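Local coordinates for protein arginine kinase (Anthopleura japonica, PDB 4RF6) that catalyses the reversible transfer of phosphate from ATP to L-arginine, giving phosphoarginine and ADP, with two phosphagen kinase units joined in one chain, at residues V486-G498 / L616-G629. Residues are numbered along the deposited sequence; the frame is centred on the assembly and turned at random.
Sequences VARNVKGYALTPG and LGFQHTDAHGYLSG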
ATOM      1  N   VAL A 486      14.395 -17.215  14.614  1.00 14.62           N
ATOM      2  CA  VAL A 486      13.853 -16.440  15.731  1.00 17.53           C
ATOM      3  C   VAL A 486      12.954 -15.324  15.210  1.00 16.46           C
ATOM      4  O   VAL A 486      13.226 -14.719  14.172  1.00 15.64           O
ATOM      5  CB  VAL A 486      14.944 -15.856  16.676  1.00 17.92           C
ATOM      6  CG1 VAL A 486      15.733 -16.962  17.353  1.00 19.13           C
ATOM      7  CG2 VAL A 486      15.871 -14.917  15.930  1.00 21.49           C
ATOM      8  N   ALA A 487      11.862 -15.078  15.921  1.00 14.54           N
ATOM      9  CA  ALA A 487      11.024 -13.922  15.646  1.00 13.72           C
ATOM     10  C   ALA A 487      11.494 -12.798  16.557  1.00 14.29           C
ATOM     11  O   ALA A 487      11.767 -13.026  17.732  1.00 14.33           O
ATOM     12  CB  ALA A 487       9.569 -14.243  15.925  1.00 15.13           C
ATOM     13  N   ARG A 488      11.578 -11.583  16.026  1.00 16.75           N
ATOM     14  CA  ARG A 488      11.955 -10.436  16.844  1.00 12.50           C
ATOM     15  C   ARG A 488      11.130  -9.229  16.420  1.00 16.57           C
ATOM     16  O   ARG A 488      10.697  -9.141  15.266  1.00 16.18           O
ATOM     17  CB  ARG A 488      13.450 -10.133  16.702  1.00 11.73           C
ATOM     18  CG  ARG A 488      14.400 -11.179  17.290  1.00 14.13           C
ATOM     19  CD  ARG A 488      14.361 -11.171  18.822  1.00 14.24           C
ATOM     20  NE  ARG A 488      15.359 -12.077  19.393  1.00 13.04           N
ATOM     21  CZ  ARG A 488      15.118 -13.344  19.722  1.00 13.18           C
ATOM     22  NH1 ARG A 488      13.905 -13.866  19.546  1.00 13.46           N
ATOM     23  NH2 ARG A 488      16.092 -14.091  20.225  1.00 11.54           N
ATOM     24  N   ASN A 489      10.891  -8.313  17.355  1.00 14.47           N
ATOM     25  CA  ASN A 489      10.282  -7.038  17.000  1.00 15.97           C
ATOM     26  C   ASN A 489      11.163  -5.883  17.463  1.00 17.13           C
ATOM     27  O   ASN A 489      11.853  -5.998  18.479  1.00 14.30           O
ATOM     28  CB  ASN A 489       8.854  -6.943  17.534  1.00 15.63           C
ATOM     29  CG  ASN A 489       7.909  -7.901  16.817  1.00 16.78           C
ATOM     30  OD1 ASN A 489       7.316  -7.556  15.793  1.00 16.24           O
ATOM     31  ND2 ASN A 489       7.790  -9.120  17.335  1.00 16.88           N
ATOM     32  N   VAL A 490      11.163  -4.793  16.701  1.00 15.50           N
ATOM     33  CA  VAL A 490      12.102  -3.694  16.933  1.00 15.86           C
ATOM     34  C   VAL A 490      11.638  -2.764  18.057  1.00 14.56           C
ATOM     35  O   VAL A 490      10.487  -2.312  18.076  1.00 15.45           O
ATOM     36  CB  VAL A 490      12.370  -2.898  15.631  1.00 20.67           C
ATOM     37  CG1 VAL A 490      13.350  -1.770  15.886  1.00 20.54           C
ATOM     38  CG2 VAL A 490      12.912  -3.815  14.545  1.00 20.94           C
ATOM     39  N   LYS A 491      12.533  -2.492  19.003  1.00 14.13           N
ATOM     40  CA  LYS A 491      12.194  -1.685  20.169  1.00 15.26           C
ATOM     41  C   LYS A 491      11.803  -0.269  19.758  1.00 17.74           C
ATOM     42  O   LYS A 491      12.379   0.299  18.824  1.00 22.00           O
ATOM     43  CB  LYS A 491      13.362  -1.648  21.159  1.00 17.11           C
ATOM     44  CG  LYS A 491      12.986  -1.061  22.515  1.00 19.77           C
ATOM     45  CD  LYS A 491      14.169  -1.025  23.470  1.00 21.27           C
ATOM     46  CE  LYS A 491      13.756  -0.398  24.793  1.00 23.02           C
ATOM     47  NZ  LYS A 491      14.875  -0.366  25.767  1.00 24.37           N
ATOM     48  N   GLY A 492      10.803   0.289  20.432  1.00 12.99           N
ATOM     49  CA  GLY A 492      10.408   1.658  20.172  1.00 17.99           C
ATOM     50  C   GLY A 492       9.173   1.777  19.301  1.00 22.92           C
ATOM     51  O   GLY A 492       8.726   2.886  19.001  1.00 24.42           O
ATOM     52  N   TYR A 493       8.619   0.638  18.894  1.00 20.10           N
ATOM     53  CA  TYR A 493       7.454   0.641  18.023  1.00 17.01           C
ATOM     54  C   TYR A 493       6.319  -0.185  18.613  1.00 13.98           C
ATOM     55  O   TYR A 493       6.505  -0.908  19.586  1.00 14.15           O
ATOM     56  CB  TYR A 493       7.837   0.108  16.642  1.00 15.56           C
ATOM     57  CG  TYR A 493       8.893   0.943  15.964  1.00 16.37           C
ATOM     58  CD1 TYR A 493       8.543   2.080  15.245  1.00 17.25           C
ATOM     59  CD2 TYR A 493      10.237   0.608  16.057  1.00 17.67           C
ATOM     60  CE1 TYR A 493       9.502   2.855  14.634  1.00 20.21           C
ATOM     61  CE2 TYR A 493      11.205   1.371  15.440  1.00 20.08           C
ATOM     62  CZ  TYR A 493      10.830   2.494  14.732  1.00 21.75           C
ATOM     63  OH  TYR A 493      11.787   3.261  14.120  1.00 23.00           O
ATOM     64  N   ALA A 494       5.138  -0.076  18.016  1.00 14.18           N
ATOM     65  CA  ALA A 494       4.048  -0.989  18.341  1.00 15.09           C
ATOM     66  C   ALA A 494       4.476  -2.378  17.882  1.00 15.72           C
ATOM     67  O   ALA A 494       5.551  -2.544  17.282  1.00 14.79           O
ATOM     68  CB  ALA A 494       2.776  -0.568  17.632  1.00 18.02           C
ATOM     69  N   LEU A 495       3.656  -3.386  18.149  1.00 12.58           N
ATOM     70  CA  LEU A 495       3.911  -4.682  17.534  1.00 14.58           C
ATOM     71  C   LEU A 495       3.217  -4.648  16.179  1.00 16.79           C
ATOM     72  O   LEU A 495       2.510  -3.686  15.876  1.00 16.89           O
ATOM     73  CB  LEU A 495       3.423  -5.824  18.422  1.00 12.95           C
ATOM     74  CG  LEU A 495       4.219  -5.962  19.727  1.00 12.80           C
ATOM     75  CD1 LEU A 495       3.477  -6.784  20.771  1.00 13.68           C
ATOM     76  CD2 LEU A 495       5.571  -6.587  19.442  1.00  9.15           C
ATOM     77  N   THR A 496       3.434  -5.665  15.352  1.00 15.24           N
ATOM     78  CA  THR A 496       2.852  -5.701  14.007  1.00 14.42           C
ATOM     79  C   THR A 496       1.349  -5.356  13.900  1.00 14.05           C
ATOM     80  O   THR A 496       0.957  -4.604  13.000  1.00 14.32           O
ATOM     81  CB  THR A 496       3.172  -7.040  13.298  1.00 16.81           C
ATOM     82  OG1 THR A 496       4.590  -7.124  13.078  1.00 21.77           O
ATOM     83  CG2 THR A 496       2.480  -7.120  11.966  1.00 21.88           C
ATOM     84  N   PRO A 497       0.502  -5.890  14.807  1.00 14.60           N
ATOM     85  CA  PRO A 497      -0.929  -5.593  14.637  1.00 14.71           C
ATOM     86  C   PRO A 497      -1.284  -4.134  14.901  1.00 17.49           C
ATOM     87  O   PRO A 497      -2.348  -3.688  14.458  1.00 20.28           O
ATOM     88  CB  PRO A 497      -1.595  -6.470  15.701  1.00 14.19           C
ATOM     89  CG  PRO A 497      -0.611  -7.575  15.962  1.00 17.04           C
ATOM     90  CD  PRO A 497       0.723  -6.905  15.853  1.00 13.03           C
ATOM     91  N   GLY A 498      -0.431  -3.406  15.618  1.00 16.78           N
ATOM     92  CA  GLY A 498      -0.756  -2.040  16.002  1.00 15.07           C
ATOM     93  C   GLY A 498       0.024  -0.975  15.251  1.00 16.03           C
ATOM     94  O   GLY A 498      -0.126   0.220  15.521  1.00 16.42           O
ATOM     95  N   LEU A 616      19.631  -1.661  16.849  1.00 18.04           N
ATOM     96  CA  LEU A 616      18.216  -1.282  16.880  1.00 19.68           C
ATOM     97  C   LEU A 616      17.509  -1.524  18.207  1.00 20.63           C
ATOM     98  O   LEU A 616      16.606  -0.768  18.580  1.00 19.35           O
ATOM     99  CB  LEU A 616      17.449  -2.019  15.775  1.00 19.71           C
ATOM    100  CG  LEU A 616      17.948  -1.800  14.348  1.00 22.43           C
ATOM    101  CD1 LEU A 616      17.106  -2.583  13.350  1.00 23.29           C
ATOM    102  CD2 LEU A 616      17.942  -0.324  14.002  1.00 22.67           C
ATOM    103  N   GLY A 617      17.892  -2.591  18.903  1.00 19.45           N
ATOM    104  CA  GLY A 617      17.171  -3.012  20.096  1.00 21.40           C
ATOM    105  C   GLY A 617      15.915  -3.803  19.754  1.00 19.48           C
ATOM    106  O   GLY A 617      15.287  -3.568  18.712  1.00 15.67           O
ATOM    107  N   PHE A 618      15.548  -4.738  20.630  1.00 18.14           N
ATOM    108  CA  PHE A 618      14.346  -5.556  20.454  1.00 18.68           C
ATOM    109  C   PHE A 618      13.343  -5.291  21.568  1.00 19.83           C
ATOM    110  O   PHE A 618      13.724  -4.852  22.655  1.00 17.57           O
ATOM    111  CB  PHE A 618      14.709  -7.044  20.463  1.00 16.79           C
ATOM    112  CG  PHE A 618      15.652  -7.447  19.373  1.00 15.88           C
ATOM    113  CD1 PHE A 618      15.530  -6.911  18.097  1.00 19.09           C
ATOM    114  CD2 PHE A 618      16.668  -8.358  19.625  1.00 16.67           C
ATOM    115  CE1 PHE A 618      16.411  -7.286  17.085  1.00 22.33           C
ATOM    116  CE2 PHE A 618      17.545  -8.738  18.623  1.00 19.34           C
ATOM    117  CZ  PHE A 618      17.423  -8.201  17.351  1.00 19.67           C
ATOM    118  N   GLN A 619      12.066  -5.561  21.296  1.00 16.68           N
ATOM    119  CA  GLN A 619      11.033  -5.510  22.327  1.00 10.80           C
ATOM    120  C   GLN A 619      11.153  -6.748  23.216  1.00 11.41           C
ATOM    121  O   GLN A 619      11.210  -7.882  22.721  1.00 12.74           O
ATOM    122  CB  GLN A 619       9.647  -5.429  21.689  1.00 10.42           C
ATOM    123  CG  GLN A 619       9.489  -4.216  20.767  1.00 14.49           C
ATOM    124  CD  GLN A 619       8.083  -4.048  20.225  1.00 13.92           C
ATOM    125  OE1 GLN A 619       7.096  -4.317  20.916  1.00 17.28           O
ATOM    126  NE2 GLN A 619       7.986  -3.590  18.980  1.00 14.64           N
ATOM    127  N   HIS A 620      11.186  -6.529  24.526  1.00 11.88           N
ATOM    128  CA  HIS A 620      11.588  -7.576  25.464  1.00 16.93           C
ATOM    129  C   HIS A 620      11.117  -7.195  26.864  1.00 15.09           C
ATOM    130  O   HIS A 620      11.192  -6.028  27.244  1.00 14.07           O
ATOM    131  CB  HIS A 620      13.119  -7.677  25.436  1.00 17.47           C
ATOM    132  CG  HIS A 620      13.688  -8.789  26.264  1.00 19.80           C
ATOM    133  ND1 HIS A 620      14.028  -8.633  27.591  1.00 21.76           N
ATOM    134  CD2 HIS A 620      14.023 -10.061  25.938  1.00 21.82           C
ATOM    135  CE1 HIS A 620      14.526  -9.767  28.054  1.00 20.99           C
ATOM    136  NE2 HIS A 620      14.538 -10.649  27.069  1.00 20.56           N
ATOM    137  N   THR A 621      10.605  -8.163  27.621  1.00 15.36           N
ATOM    138  CA  THR A 621      10.358  -7.959  29.053  1.00 14.65           C
ATOM    139  C   THR A 621      10.950  -9.122  29.835  1.00 13.02           C
ATOM    140  O   THR A 621      11.244 -10.170  29.253  1.00 13.47           O
ATOM    141  CB  THR A 621       8.855  -7.836  29.397  1.00 17.03           C
ATOM    142  OG1 THR A 621       8.207  -9.100  29.202  1.00 19.14           O
ATOM    143  CG2 THR A 621       8.184  -6.771  28.544  1.00 17.13           C
ATOM    144  N   ASP A 622      11.113  -8.954  31.145  1.00 11.62           N
ATOM    145  CA  ASP A 622      11.615 -10.049  31.971  1.00 15.95           C
ATOM    146  C   ASP A 622      10.625 -11.211  32.017  1.00 13.41           C
ATOM    147  O   ASP A 622      11.018 -12.370  32.030  1.00 15.44           O
ATOM    148  CB  ASP A 622      11.916  -9.577  33.399  1.00 22.40           C
ATOM    149  CG  ASP A 622      13.105  -8.637  33.473  1.00 31.25           C
ATOM    150  OD1 ASP A 622      13.894  -8.586  32.503  1.00 33.49           O
ATOM    151  OD2 ASP A 622      13.245  -7.951  34.513  1.00 34.29           O
ATOM    152  N   ALA A 623       9.335 -10.896  32.044  1.00 10.56           N
ATOM    153  CA  ALA A 623       8.308 -11.932  32.179  1.00 11.12           C
ATOM    154  C   ALA A 623       7.997 -12.673  30.869  1.00 12.53           C
ATOM    155  O   ALA A 623       7.699 -13.871  30.892  1.00 14.90           O
ATOM    156  CB  ALA A 623       7.043 -11.347  32.757  1.00 16.08           C
ATOM    157  N   HIS A 624       8.044 -11.961  29.740  1.00 12.45           N
ATOM    158  CA  HIS A 624       7.648 -12.533  28.447  1.00 14.70           C
ATOM    159  C   HIS A 624       8.801 -12.835  27.485  1.00 14.66           C
ATOM    160  O   HIS A 624       8.586 -13.418  26.411  1.00 12.95           O
ATOM    161  CB  HIS A 624       6.670 -11.598  27.721  1.00 16.82           C
ATOM    162  CG  HIS A 624       5.487 -11.185  28.542  1.00 17.89           C
ATOM    163  ND1 HIS A 624       5.519 -10.108  29.403  1.00 17.18           N
ATOM    164  CD2 HIS A 624       4.233 -11.691  28.613  1.00 15.96           C
ATOM    165  CE1 HIS A 624       4.335  -9.973  29.976  1.00 17.65           C
ATOM    166  NE2 HIS A 624       3.537 -10.919  29.514  1.00 16.63           N
ATOM    167  N   GLY A 625      10.016 -12.429  27.836  1.00 11.55           N
ATOM    168  CA  GLY A 625      11.122 -12.545  26.900  1.00 11.28           C
ATOM    169  C   GLY A 625      10.887 -11.626  25.715  1.00 12.16           C
ATOM    170  O   GLY A 625      10.302 -10.551  25.874  1.00 12.44           O
ATOM    171  N   TYR A 626      11.324 -12.026  24.525  1.00 12.72           N
ATOM    172  CA  TYR A 626      11.084 -11.185  23.353  1.00 14.10           C
ATOM    173  C   TYR A 626       9.606 -11.137  23.002  1.00 12.57           C
ATOM    174  O   TYR A 626       8.925 -12.168  22.958  1.00 14.52           O
ATOM    175  CB  TYR A 626      11.940 -11.617  22.157  1.00 11.60           C
ATOM    176  CG  TYR A 626      13.413 -11.422  22.434  1.00 13.12           C
ATOM    177  CD1 TYR A 626      13.989 -10.156  22.378  1.00 11.18           C
ATOM    178  CD2 TYR A 626      14.219 -12.495  22.782  1.00 12.47           C
ATOM    179  CE1 TYR A 626      15.329  -9.971  22.650  1.00 13.51           C
ATOM    180  CE2 TYR A 626      15.552 -12.324  23.048  1.00 15.49           C
ATOM    181  CZ  TYR A 626      16.103 -11.060  22.984  1.00 16.82           C
ATOM    182  OH  TYR A 626      17.444 -10.889  23.259  1.00 18.88           O
ATOM    183  N   LEU A 627       9.113  -9.925  22.776  1.00  9.80           N
ATOM    184  CA  LEU A 627       7.691  -9.707  22.541  1.00 13.29           C
ATOM    185  C   LEU A 627       7.301  -9.927  21.094  1.00 14.19           C
ATOM    186  O   LEU A 627       8.076  -9.662  20.167  1.00 11.41           O
ATOM    187  CB  LEU A 627       7.287  -8.299  22.970  1.00 12.99           C
ATOM    188  CG  LEU A 627       7.469  -8.027  24.456  1.00 16.52           C
ATOM    189  CD1 LEU A 627       7.045  -6.614  24.784  1.00 18.71           C
ATOM    190  CD2 LEU A 627       6.651  -9.012  25.264  1.00 17.10           C
ATOM    191  N   SER A 628       6.081 -10.412  20.908  1.00 15.70           N
ATOM    192  CA  SER A 628       5.550 -10.670  19.581  1.00 16.59           C
ATOM    193  C   SER A 628       4.079 -10.341  19.635  1.00 17.43           C
ATOM    194  O   SER A 628       3.480 -10.385  20.712  1.00 17.48           O
ATOM    195  CB  SER A 628       5.735 -12.142  19.217  1.00 18.43           C
ATOM    196  OG  SER A 628       5.151 -12.429  17.960  1.00 21.62           O
ATOM    197  N   GLY A 629       3.497 -10.001  18.487  1.00 16.78           N
ATOM    198  CA  GLY A 629       2.068  -9.758  18.396  1.00 18.23           C
ATOM    199  C   GLY A 629       1.322 -11.043  18.693  1.00 19.97           C
ATOM    200  O   GLY A 629       0.210 -11.022  19.230  1.00 14.93           O
TER
HETATM  201  O   HOH W   1       9.517 -12.087  19.511  1.00 31.38           O
HETATM  202  O   HOH W   2      11.100  -8.911  20.138  1.00 14.82           O
HETATM  203  O   HOH W   3       4.725  -8.153  16.186  1.00 16.37           O
HETATM  204  O   HOH W   4       5.197  -2.514  21.324  1.00 12.06           O
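The guanidinium of Arg-488 lies flat on the ring of Tyr-626, planes 9° apart and CZ 3.7 Å from the ring centroid, a stacked cation-pi pair. Val-486 CG2 covers the other guanidinium face, and His-620 CD2 the far face of the tyrosine. At the guanidinium edge stands the Phe-618 ring, turned 73° to that plane; Arg-488 CD sits over its face, a CH-pi contact, and makes a second one with Tyr-626. A bend at chi2 (-71°) folds the arginine chain between the two rings. Arginine suits this buried place because its planar cation can stack while its N-H groups bond around its edge: NH1 to the carbonyls of Ala-487 and Thr-636, NH2 to Glu-696 in a salt bridge.

The backbones meet in a single bridge between Val-490 and Phe-618, made by Gln-619 N to Asn-489 O (2.9 Å) and a nearly straight bond from Lys-491 N to Gly-617 O (3.0 Å). Gly-617, with positive phi, lets the chain leave helix 598-616 and brings its carbonyl beside Lys-491. The extended Gln-619 chain carries NE2 to the loop 490-494, where it donates to Val-490 O (3.0 Å) and Ala-494 O (3.1 Å), both from above the carbonyl planes. Its OE1 takes a water shared with Tyr-493 O and packs against Leu-495 CD2. Asn-489 ND2 reaches Leu-627 O in the carbonyl plane (2.9 Å) and also donates to Asp-585 OD1, while OD1 accepts from Gln-586 N, using both ends of the buried amide.

A type II beta turn, its third position at positive phi filled by Gly-492, follows central strand 479-488, and the contact ties that exit to the hairpin 620-626 beyond helix 598-616, within the antiparallel eight-stranded, helix-flanked catalytic domain of phosphagen kinases.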